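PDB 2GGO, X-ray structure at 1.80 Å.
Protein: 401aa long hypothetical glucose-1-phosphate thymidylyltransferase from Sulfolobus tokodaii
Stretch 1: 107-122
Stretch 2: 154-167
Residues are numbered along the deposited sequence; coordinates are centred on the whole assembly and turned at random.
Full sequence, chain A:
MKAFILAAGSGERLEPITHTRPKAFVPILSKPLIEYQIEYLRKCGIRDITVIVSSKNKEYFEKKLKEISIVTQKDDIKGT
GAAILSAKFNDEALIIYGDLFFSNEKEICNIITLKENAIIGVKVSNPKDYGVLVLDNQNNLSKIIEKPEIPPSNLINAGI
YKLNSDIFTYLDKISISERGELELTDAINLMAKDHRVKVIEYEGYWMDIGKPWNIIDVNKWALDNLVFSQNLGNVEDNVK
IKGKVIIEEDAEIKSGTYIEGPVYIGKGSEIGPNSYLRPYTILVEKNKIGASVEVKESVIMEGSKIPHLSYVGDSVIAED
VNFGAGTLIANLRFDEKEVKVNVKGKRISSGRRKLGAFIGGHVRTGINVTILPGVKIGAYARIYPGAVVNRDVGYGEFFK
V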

ATOM      1  N   GLU A 107      10.908 -16.365   4.808  1.00 50.29           N
ATOM      2  CA  GLU A 107       9.846 -17.266   5.202  1.00 50.12           C
ATOM      3  C   GLU A 107       9.271 -17.984   4.009  1.00 48.45           C
ATOM      4  O   GLU A 107       8.824 -19.117   4.123  1.00 48.10           O
ATOM      5  CB  GLU A 107       8.733 -16.481   5.891  1.00 51.43           C
ATOM      6  CG  GLU A 107       9.235 -15.397   6.815  1.00 55.38           C
ATOM      7  CD  GLU A 107       9.731 -15.956   8.138  1.00 61.85           C
ATOM      8  OE1 GLU A 107       9.634 -17.210   8.338  1.00 64.62           O
ATOM      9  OE2 GLU A 107      10.218 -15.135   8.967  1.00 63.94           O
ATOM     10  N   ILE A 108       9.264 -17.310   2.863  1.00 46.92           N
ATOM     11  CA  ILE A 108       8.748 -17.899   1.644  1.00 45.39           C
ATOM     12  C   ILE A 108       9.712 -18.975   1.168  1.00 44.39           C
ATOM     13  O   ILE A 108       9.301 -20.082   0.887  1.00 44.61           O
ATOM     14  CB  ILE A 108       8.521 -16.851   0.552  1.00 45.43           C
ATOM     15  CG1 ILE A 108       7.319 -15.979   0.914  1.00 45.04           C
ATOM     16  CG2 ILE A 108       8.290 -17.519  -0.795  1.00 45.65           C
ATOM     17  CD1 ILE A 108       7.238 -14.738   0.108  1.00 45.20           C
ATOM     18  N   CYS A 109      10.995 -18.658   1.101  1.00 43.05           N
ATOM     19  CA  CYS A 109      11.977 -19.641   0.694  1.00 42.47           C
ATOM     20  C   CYS A 109      11.866 -20.917   1.546  1.00 41.82           C
ATOM     21  O   CYS A 109      12.171 -22.034   1.122  1.00 41.58           O
ATOM     22  CB  CYS A 109      13.364 -19.048   0.819  1.00 41.71           C
ATOM     23  SG  CYS A 109      13.723 -17.579  -0.171  1.00 42.33           S
ATOM     24  N   ASN A 110      11.398 -20.733   2.750  1.00 41.29           N
ATOM     25  CA  ASN A 110      11.373 -21.777   3.707  1.00 40.95           C
ATOM     26  C   ASN A 110      10.124 -22.648   3.490  1.00 39.74           C
ATOM     27  O   ASN A 110      10.205 -23.890   3.405  1.00 39.65           O
ATOM     28  CB  ASN A 110      11.394 -21.069   5.045  1.00 41.95           C
ATOM     29  CG  ASN A 110      11.553 -21.991   6.199  1.00 46.94           C
ATOM     30  OD1 ASN A 110      12.394 -21.750   7.081  1.00 52.76           O
ATOM     31  ND2 ASN A 110      10.736 -23.054   6.237  1.00 51.52           N
ATOM     32  N   ILE A 111       8.976 -21.980   3.352  1.00 38.04           N
ATOM     33  CA  ILE A 111       7.672 -22.620   3.098  1.00 35.93           C
ATOM     34  C   ILE A 111       7.629 -23.505   1.830  1.00 34.77           C
ATOM     35  O   ILE A 111       6.992 -24.546   1.812  1.00 34.63           O
ATOM     36  CB  ILE A 111       6.500 -21.552   3.130  1.00 36.56           C
ATOM     37  CG1 ILE A 111       5.161 -22.205   3.417  1.00 35.94           C
ATOM     38  CG2 ILE A 111       6.377 -20.774   1.833  1.00 37.11           C
ATOM     39  CD1 ILE A 111       4.036 -21.192   3.724  1.00 36.41           C
ATOM     40  N   ILE A 112       8.334 -23.117   0.775  1.00 33.32           N
ATOM     41  CA  ILE A 112       8.204 -23.814  -0.509  1.00 31.66           C
ATOM     42  C   ILE A 112       8.899 -25.172  -0.492  1.00 32.02           C
ATOM     43  O   ILE A 112       8.718 -25.996  -1.400  1.00 29.57           O
ATOM     44  CB  ILE A 112       8.738 -22.961  -1.697  1.00 31.13           C
ATOM     45  CG1 ILE A 112      10.226 -22.646  -1.512  1.00 32.19           C
ATOM     46  CG2 ILE A 112       7.897 -21.701  -1.854  1.00 28.20           C
ATOM     47  CD1 ILE A 112      10.791 -21.675  -2.568  1.00 31.15           C
ATOM     48  N   THR A 113       9.718 -25.381   0.538  1.00 32.87           N
ATOM     49  CA  THR A 113      10.533 -26.597   0.640  1.00 35.00           C
ATOM     50  C   THR A 113       9.720 -27.692   1.320  1.00 35.80           C
ATOM     51  O   THR A 113      10.228 -28.783   1.481  1.00 36.93           O
ATOM     52  CB  THR A 113      11.795 -26.375   1.485  1.00 34.36           C
ATOM     53  OG1 THR A 113      11.399 -25.943   2.799  1.00 36.15           O
ATOM     54  CG2 THR A 113      12.684 -25.297   0.867  1.00 35.48           C
ATOM     55  N   LEU A 114       8.470 -27.381   1.712  1.00 37.52           N
ATOM     56  CA  LEU A 114       7.607 -28.256   2.524  1.00 37.99           C
ATOM     57  C   LEU A 114       6.677 -29.022   1.610  1.00 39.74           C
ATOM     58  O   LEU A 114       6.150 -28.449   0.646  1.00 40.18           O
ATOM     59  CB  LEU A 114       6.747 -27.441   3.500  1.00 37.09           C
ATOM     60  CG  LEU A 114       7.389 -26.517   4.522  1.00 37.20           C
ATOM     61  CD1 LEU A 114       6.365 -25.888   5.391  1.00 36.17           C
ATOM     62  CD2 LEU A 114       8.321 -27.281   5.365  1.00 36.64           C
ATOM     63  N   LYS A 115       6.437 -30.299   1.941  1.00 41.26           N
ATOM     64  CA  LYS A 115       5.543 -31.149   1.197  1.00 41.48           C
ATOM     65  C   LYS A 115       4.130 -30.861   1.622  1.00 42.42           C
ATOM     66  O   LYS A 115       3.205 -30.938   0.807  1.00 41.62           O
ATOM     67  CB  LYS A 115       5.873 -32.610   1.474  1.00 43.64           C
ATOM     68  CG  LYS A 115       4.867 -33.617   0.912  1.00 44.55           C
ATOM     69  CD  LYS A 115       5.526 -34.648  -0.015  1.00 48.60           C
ATOM     70  CE  LYS A 115       4.470 -35.587  -0.661  1.00 49.03           C
ATOM     71  NZ  LYS A 115       3.299 -34.876  -1.314  1.00 51.15           N
ATOM     72  N   GLU A 116       3.963 -30.552   2.906  1.00 42.99           N
ATOM     73  CA  GLU A 116       2.631 -30.304   3.445  1.00 44.25           C
ATOM     74  C   GLU A 116       2.127 -28.901   3.115  1.00 43.97           C
ATOM     75  O   GLU A 116       2.907 -28.008   2.741  1.00 43.43           O
ATOM     76  CB  GLU A 116       2.589 -30.503   4.960  1.00 44.95           C
ATOM     77  CG  GLU A 116       3.656 -31.429   5.507  1.00 49.91           C
ATOM     78  CD  GLU A 116       4.760 -30.657   6.170  1.00 55.04           C
ATOM     79  OE1 GLU A 116       5.972 -30.959   5.963  1.00 55.61           O
ATOM     80  OE2 GLU A 116       4.387 -29.726   6.914  1.00 59.83           O
ATOM     81  N   ASN A 117       0.812 -28.734   3.241  1.00 43.15           N
ATOM     82  CA  ASN A 117       0.187 -27.430   3.195  1.00 42.69           C
ATOM     83  C   ASN A 117       0.664 -26.619   4.381  1.00 42.83           C
ATOM     84  O   ASN A 117       0.562 -27.069   5.517  1.00 43.45           O
ATOM     85  CB  ASN A 117      -1.317 -27.576   3.252  1.00 42.79           C
ATOM     86  CG  ASN A 117      -1.877 -28.295   2.052  1.00 43.55           C
ATOM     87  OD1 ASN A 117      -2.090 -27.703   1.016  1.00 44.88           O
ATOM     88  ND2 ASN A 117      -2.150 -29.586   2.201  1.00 48.62           N
ATOM     89  N   ALA A 118       1.192 -25.421   4.126  1.00 42.53           N
ATOM     90  CA  ALA A 118       1.620 -24.523   5.211  1.00 42.24           C
ATOM     91  C   ALA A 118       1.056 -23.084   5.076  1.00 42.29           C
ATOM     92  O   ALA A 118       0.502 -22.709   4.046  1.00 42.17           O
ATOM     93  CB  ALA A 118       3.158 -24.511   5.332  1.00 41.48           C
ATOM     94  N   ILE A 119       1.235 -22.291   6.123  1.00 42.42           N
ATOM     95  CA  ILE A 119       0.639 -20.976   6.215  1.00 43.30           C
ATOM     96  C   ILE A 119       1.500 -20.120   7.115  1.00 43.12           C
ATOM     97  O   ILE A 119       2.022 -20.603   8.110  1.00 42.60           O
ATOM     98  CB  ILE A 119      -0.807 -21.121   6.716  1.00 43.65           C
ATOM     99  CG1 ILE A 119      -1.770 -20.974   5.548  1.00 43.96           C
ATOM    100  CG2 ILE A 119      -1.167 -20.180   7.876  1.00 45.10           C
ATOM    101  CD1 ILE A 119      -3.174 -20.898   5.987  1.00 47.30           C
ATOM    102  N   ILE A 120       1.701 -18.860   6.729  1.00 44.47           N
ATOM    103  CA  ILE A 120       2.494 -17.929   7.545  1.00 44.96           C
ATOM    104  C   ILE A 120       1.585 -17.136   8.474  1.00 45.62           C
ATOM    105  O   ILE A 120       0.484 -16.750   8.104  1.00 46.08           O
ATOM    106  CB  ILE A 120       3.458 -17.067   6.695  1.00 44.68           C
ATOM    107  CG1 ILE A 120       4.517 -17.998   6.085  1.00 44.67           C
ATOM    108  CG2 ILE A 120       4.142 -15.989   7.544  1.00 43.77           C
ATOM    109  CD1 ILE A 120       5.375 -17.402   5.001  1.00 45.87           C
ATOM    110  N   GLY A 121       2.043 -16.971   9.705  1.00 46.78           N
ATOM    111  CA  GLY A 121       1.340 -16.217  10.717  1.00 48.21           C
ATOM    112  C   GLY A 121       2.274 -15.192  11.308  1.00 49.52           C
ATOM    113  O   GLY A 121       3.471 -15.438  11.501  1.00 49.86           O
ATOM    114  N   VAL A 122       1.720 -14.025  11.575  1.00 51.39           N
ATOM    115  CA  VAL A 122       2.492 -12.907  12.068  1.00 53.30           C
ATOM    116  C   VAL A 122       1.809 -12.403  13.340  1.00 55.35           C
ATOM    117  O   VAL A 122       0.576 -12.449  13.460  1.00 55.11           O
ATOM    118  CB  VAL A 122       2.636 -11.786  10.967  1.00 52.96           C
ATOM    119  CG1 VAL A 122       1.283 -11.284  10.488  1.00 52.53           C
ATOM    120  CG2 VAL A 122       3.511 -10.633  11.445  1.00 52.47           C
ATOM    121  N   ASN A 154      -2.462 -13.556  19.468  1.00 79.91           N
ATOM    122  CA  ASN A 154      -1.734 -12.513  18.741  1.00 78.02           C
ATOM    123  C   ASN A 154      -1.340 -12.923  17.319  1.00 76.02           C
ATOM    124  O   ASN A 154      -1.070 -12.065  16.472  1.00 75.96           O
ATOM    125  CB  ASN A 154      -0.481 -12.117  19.509  1.00 78.61           C
ATOM    126  CG  ASN A 154      -0.769 -11.103  20.577  1.00 80.48           C
ATOM    127  OD1 ASN A 154      -1.015  -9.928  20.286  1.00 82.17           O
ATOM    128  ND2 ASN A 154      -0.751 -11.546  21.833  1.00 83.68           N
ATOM    129  N   LEU A 155      -1.288 -14.237  17.079  1.00 73.19           N
ATOM    130  CA  LEU A 155      -1.031 -14.798  15.757  1.00 70.14           C
ATOM    131  C   LEU A 155      -2.192 -14.583  14.804  1.00 68.04           C
ATOM    132  O   LEU A 155      -3.287 -15.106  15.012  1.00 67.56           O
ATOM    133  CB  LEU A 155      -0.750 -16.300  15.835  1.00 70.22           C
ATOM    134  CG  LEU A 155       0.650 -16.879  15.608  1.00 69.76           C
ATOM    135  CD1 LEU A 155       0.476 -18.194  14.894  1.00 69.49           C
ATOM    136  CD2 LEU A 155       1.597 -15.980  14.822  1.00 68.64           C
ATOM    137  N   ILE A 156      -1.933 -13.835  13.741  1.00 65.52           N
ATOM    138  CA  ILE A 156      -2.930 -13.637  12.693  1.00 63.15           C
ATOM    139  C   ILE A 156      -2.495 -14.283  11.360  1.00 60.80           C
ATOM    140  O   ILE A 156      -1.312 -14.591  11.161  1.00 60.38           O
ATOM    141  CB  ILE A 156      -3.330 -12.111  12.551  1.00 63.51           C
ATOM    142  CG1 ILE A 156      -2.147 -11.246  12.101  1.00 63.11           C
ATOM    143  CG2 ILE A 156      -3.918 -11.557  13.873  1.00 63.65           C
ATOM    144  CD1 ILE A 156      -2.327 -10.646  10.752  1.00 61.75           C
ATOM    145  N   ASN A 157      -3.456 -14.500  10.471  1.00 57.74           N
ATOM    146  CA  ASN A 157      -3.158 -14.959   9.126  1.00 55.17           C
ATOM    147  C   ASN A 157      -2.380 -13.901   8.327  1.00 53.74           C
ATOM    148  O   ASN A 157      -2.951 -12.885   7.941  1.00 53.48           O
ATOM    149  CB  ASN A 157      -4.459 -15.332   8.414  1.00 55.11           C
ATOM    150  CG  ASN A 157      -4.240 -15.821   6.979  1.00 55.06           C
ATOM    151  OD1 ASN A 157      -3.112 -16.057   6.548  1.00 55.92           O
ATOM    152  ND2 ASN A 157      -5.325 -15.980   6.246  1.00 52.81           N
ATOM    153  N   ALA A 158      -1.085 -14.140   8.094  1.00 51.29           N
ATOM    154  CA  ALA A 158      -0.224 -13.218   7.331  1.00 49.52           C
ATOM    155  C   ALA A 158      -0.518 -13.175   5.815  1.00 48.34           C
ATOM    156  O   ALA A 158       0.094 -12.379   5.102  1.00 48.70           O
ATOM    157  CB  ALA A 158       1.236 -13.537   7.562  1.00 48.87           C
ATOM    158  N   GLY A 159      -1.443 -14.018   5.335  1.00 46.59           N
ATOM    159  CA  GLY A 159      -1.832 -14.100   3.918  1.00 44.05           C
ATOM    160  C   GLY A 159      -0.786 -14.580   2.918  1.00 43.22           C
ATOM    161  O   GLY A 159      -0.853 -14.214   1.740  1.00 42.12           O
ATOM    162  N   ILE A 160       0.185 -15.372   3.391  1.00 42.11           N
ATOM    163  CA  ILE A 160       1.159 -16.116   2.552  1.00 41.44           C
ATOM    164  C   ILE A 160       0.968 -17.651   2.676  1.00 41.20           C
ATOM    165  O   ILE A 160       1.231 -18.252   3.712  1.00 40.74           O
ATOM    166  CB  ILE A 160       2.617 -15.763   2.921  1.00 41.11           C
ATOM    167  CG1 ILE A 160       2.869 -14.270   2.708  1.00 39.75           C
ATOM    168  CG2 ILE A 160       3.623 -16.620   2.104  1.00 40.63           C
ATOM    169  CD1 ILE A 160       4.015 -13.736   3.496  1.00 38.65           C
ATOM    170  N   TYR A 161       0.473 -18.270   1.617  1.00 41.89           N
ATOM    171  CA  TYR A 161       0.100 -19.674   1.648  1.00 42.71           C
ATOM    172  C   TYR A 161       0.986 -20.504   0.753  1.00 42.81           C
ATOM    173  O   TYR A 161       1.395 -20.048  -0.301  1.00 42.28           O
ATOM    174  CB  TYR A 161      -1.323 -19.841   1.120  1.00 43.83           C
ATOM    175  CG  TYR A 161      -2.368 -19.059   1.856  1.00 44.83           C
ATOM    176  CD1 TYR A 161      -3.497 -18.599   1.194  1.00 47.13           C
ATOM    177  CD2 TYR A 161      -2.235 -18.765   3.217  1.00 46.57           C
ATOM    178  CE1 TYR A 161      -4.494 -17.874   1.874  1.00 48.72           C
ATOM    179  CE2 TYR A 161      -3.215 -18.031   3.912  1.00 48.25           C
ATOM    180  CZ  TYR A 161      -4.356 -17.606   3.239  1.00 48.33           C
ATOM    181  OH  TYR A 161      -5.348 -16.889   3.909  1.00 48.59           O
ATOM    182  N   LYS A 162       1.247 -21.737   1.161  1.00 43.14           N
ATOM    183  CA  LYS A 162       1.819 -22.752   0.271  1.00 44.02           C
ATOM    184  C   LYS A 162       0.841 -23.932   0.333  1.00 45.61           C
ATOM    185  O   LYS A 162       0.782 -24.671   1.331  1.00 45.01           O
ATOM    186  CB  LYS A 162       3.221 -23.168   0.743  1.00 43.14           C
ATOM    187  CG  LYS A 162       4.144 -23.758  -0.285  1.00 40.82           C
ATOM    188  CD  LYS A 162       3.757 -25.168  -0.722  1.00 41.70           C
ATOM    189  CE  LYS A 162       3.892 -26.191   0.408  1.00 41.41           C
ATOM    190  NZ  LYS A 162       3.612 -27.628   0.036  1.00 39.52           N
ATOM    191  N   LEU A 163       0.060 -24.080  -0.732  1.00 47.85           N
ATOM    192  CA  LEU A 163      -1.072 -24.992  -0.734  1.00 49.84           C
ATOM    193  C   LEU A 163      -0.907 -25.996  -1.849  1.00 52.13           C
ATOM    194  O   LEU A 163      -0.418 -25.662  -2.944  1.00 51.66           O
ATOM    195  CB  LEU A 163      -2.406 -24.239  -0.889  1.00 49.47           C
ATOM    196  CG  LEU A 163      -2.775 -23.136   0.120  1.00 47.98           C
ATOM    197  CD1 LEU A 163      -3.999 -22.408  -0.335  1.00 46.43           C
ATOM    198  CD2 LEU A 163      -2.964 -23.651   1.535  1.00 47.93           C
ATOM    199  N   ASN A 164      -1.284 -27.235  -1.538  1.00 54.88           N
ATOM    200  CA  ASN A 164      -1.316 -28.312  -2.529  1.00 58.00           C
ATOM    201  C   ASN A 164      -2.697 -28.435  -3.191  1.00 60.00           C
ATOM    202  O   ASN A 164      -3.693 -27.940  -2.654  1.00 60.29           O
ATOM    203  CB  ASN A 164      -0.875 -29.619  -1.890  1.00 57.80           C
ATOM    204  CG  ASN A 164       0.307 -29.435  -0.973  1.00 57.74           C
ATOM    205  OD1 ASN A 164       1.339 -28.897  -1.367  1.00 56.17           O
ATOM    206  ND2 ASN A 164       0.158 -29.871   0.264  1.00 58.02           N
ATOM    207  N   SER A 165      -2.748 -29.074  -4.355  1.00 62.58           N
ATOM    208  CA  SER A 165      -3.982 -29.193  -5.126  1.00 65.32           C
ATOM    209  C   SER A 165      -5.214 -29.728  -4.344  1.00 67.55           C
ATOM    210  O   SER A 165      -6.340 -29.648  -4.839  1.00 68.30           O
ATOM    211  CB  SER A 165      -3.720 -30.018  -6.390  1.00 65.20           C
ATOM    212  OG  SER A 165      -2.811 -31.076  -6.120  1.00 65.01           O
ATOM    213  N   ASP A 166      -5.009 -30.250  -3.131  1.00 70.00           N
ATOM    214  CA  ASP A 166      -6.115 -30.626  -2.229  1.00 72.33           C
ATOM    215  C   ASP A 166      -6.994 -29.453  -1.860  1.00 73.97           C
ATOM    216  O   ASP A 166      -8.098 -29.648  -1.359  1.00 74.19           O
ATOM    217  CB  ASP A 166      -5.602 -31.179  -0.905  1.00 72.39           C
ATOM    218  CG  ASP A 166      -4.456 -32.117  -1.078  1.00 73.51           C
ATOM    219  OD1 ASP A 166      -4.421 -32.794  -2.132  1.00 74.30           O
ATOM    220  OD2 ASP A 166      -3.596 -32.163  -0.161  1.00 74.80           O
ATOM    221  N   ILE A 167      -6.494 -28.238  -2.052  1.00 75.92           N
ATOM    222  CA  ILE A 167      -7.276 -27.072  -1.714  1.00 77.93           C
ATOM    223  C   ILE A 167      -8.578 -26.997  -2.533  1.00 80.03           C
ATOM    224  O   ILE A 167      -9.619 -26.585  -2.001  1.00 80.19           O
ATOM    225  CB  ILE A 167      -6.461 -25.750  -1.806  1.00 77.67           C
ATOM    226  CG1 ILE A 167      -7.122 -24.656  -0.947  1.00 77.47           C
ATOM    227  CG2 ILE A 167      -6.279 -25.288  -3.265  1.00 76.60           C
ATOM    228  CD1 ILE A 167      -7.466 -25.077   0.495  1.00 75.86           C
TER
HETATM  229  O   HOH W   1      -0.684 -17.198   5.926  1.00 43.11           O

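The helix that opens the first stretch lies over strand 160-164, its axis 9.4 Å away and nearly parallel in direction. Ile108 and Ile111 fill that gap with branched apolar side chains: Ile108 CG1 lies 3.9 Å from Ile160 CG2, and Ile111 CG1 packs 3.4 Å from Lys162 CB, so the aliphatic part of the lysine serves as a hydrophobic surface.

Where the chain leaves the helix, its carbonyls receive the charged end of that lysine. Lys162 NZ donates to Leu114 O at 2.7 Å and to Glu116 O at 2.8 Å, and, within its own strand, to Asn164 OD1 at 3.0 Å. A long side chain with several protons at its tip suits a place where backbone acceptors converge. Asn164 ND2 adds a weak hydrogen bond to Lys115 O, at 3.3 Å and a bent 126°.

Asn117 can act as a backbone mimic: its OD1 accepts from Asn164 N at 2.7 Å and an almost straight 176°. Antiparallel pairing follows. Ala118 and Lys162 exchange hydrogen bonds, Ala118 N to Lys162 O at 2.9 Å and Lys162 N to Ala118 O at 3.1 Å. In the next, non-hydrogen-bonded pair, Ile119 CG1 meets Tyr161 CD2 at 3.2 Å, approaching the ring obliquely.

At Ile120 the register shifts by two. Its N donates to Ile160 O at 3.1 Å, whereas its O accepts from Ala158 N at 3.0 Å, so one residue bonds to both sides of the corner at Gly159, whose positive phi favours glycine. Ile120 CD1 also packs 3.5 Å from Ile160 CG2.

Gly121 brings its CA within 3.1 Å of Ile156 O in a CA-H...O contact; an ideal CB would lie a tight 3.3 Å from Leu155 CD1. Val122 restores regular pairing, its N 3.1 Å from Ile156 O and its O 2.9 Å from Ile156 N, while its compact CG1 sits 3.7 Å from Ala158 CB.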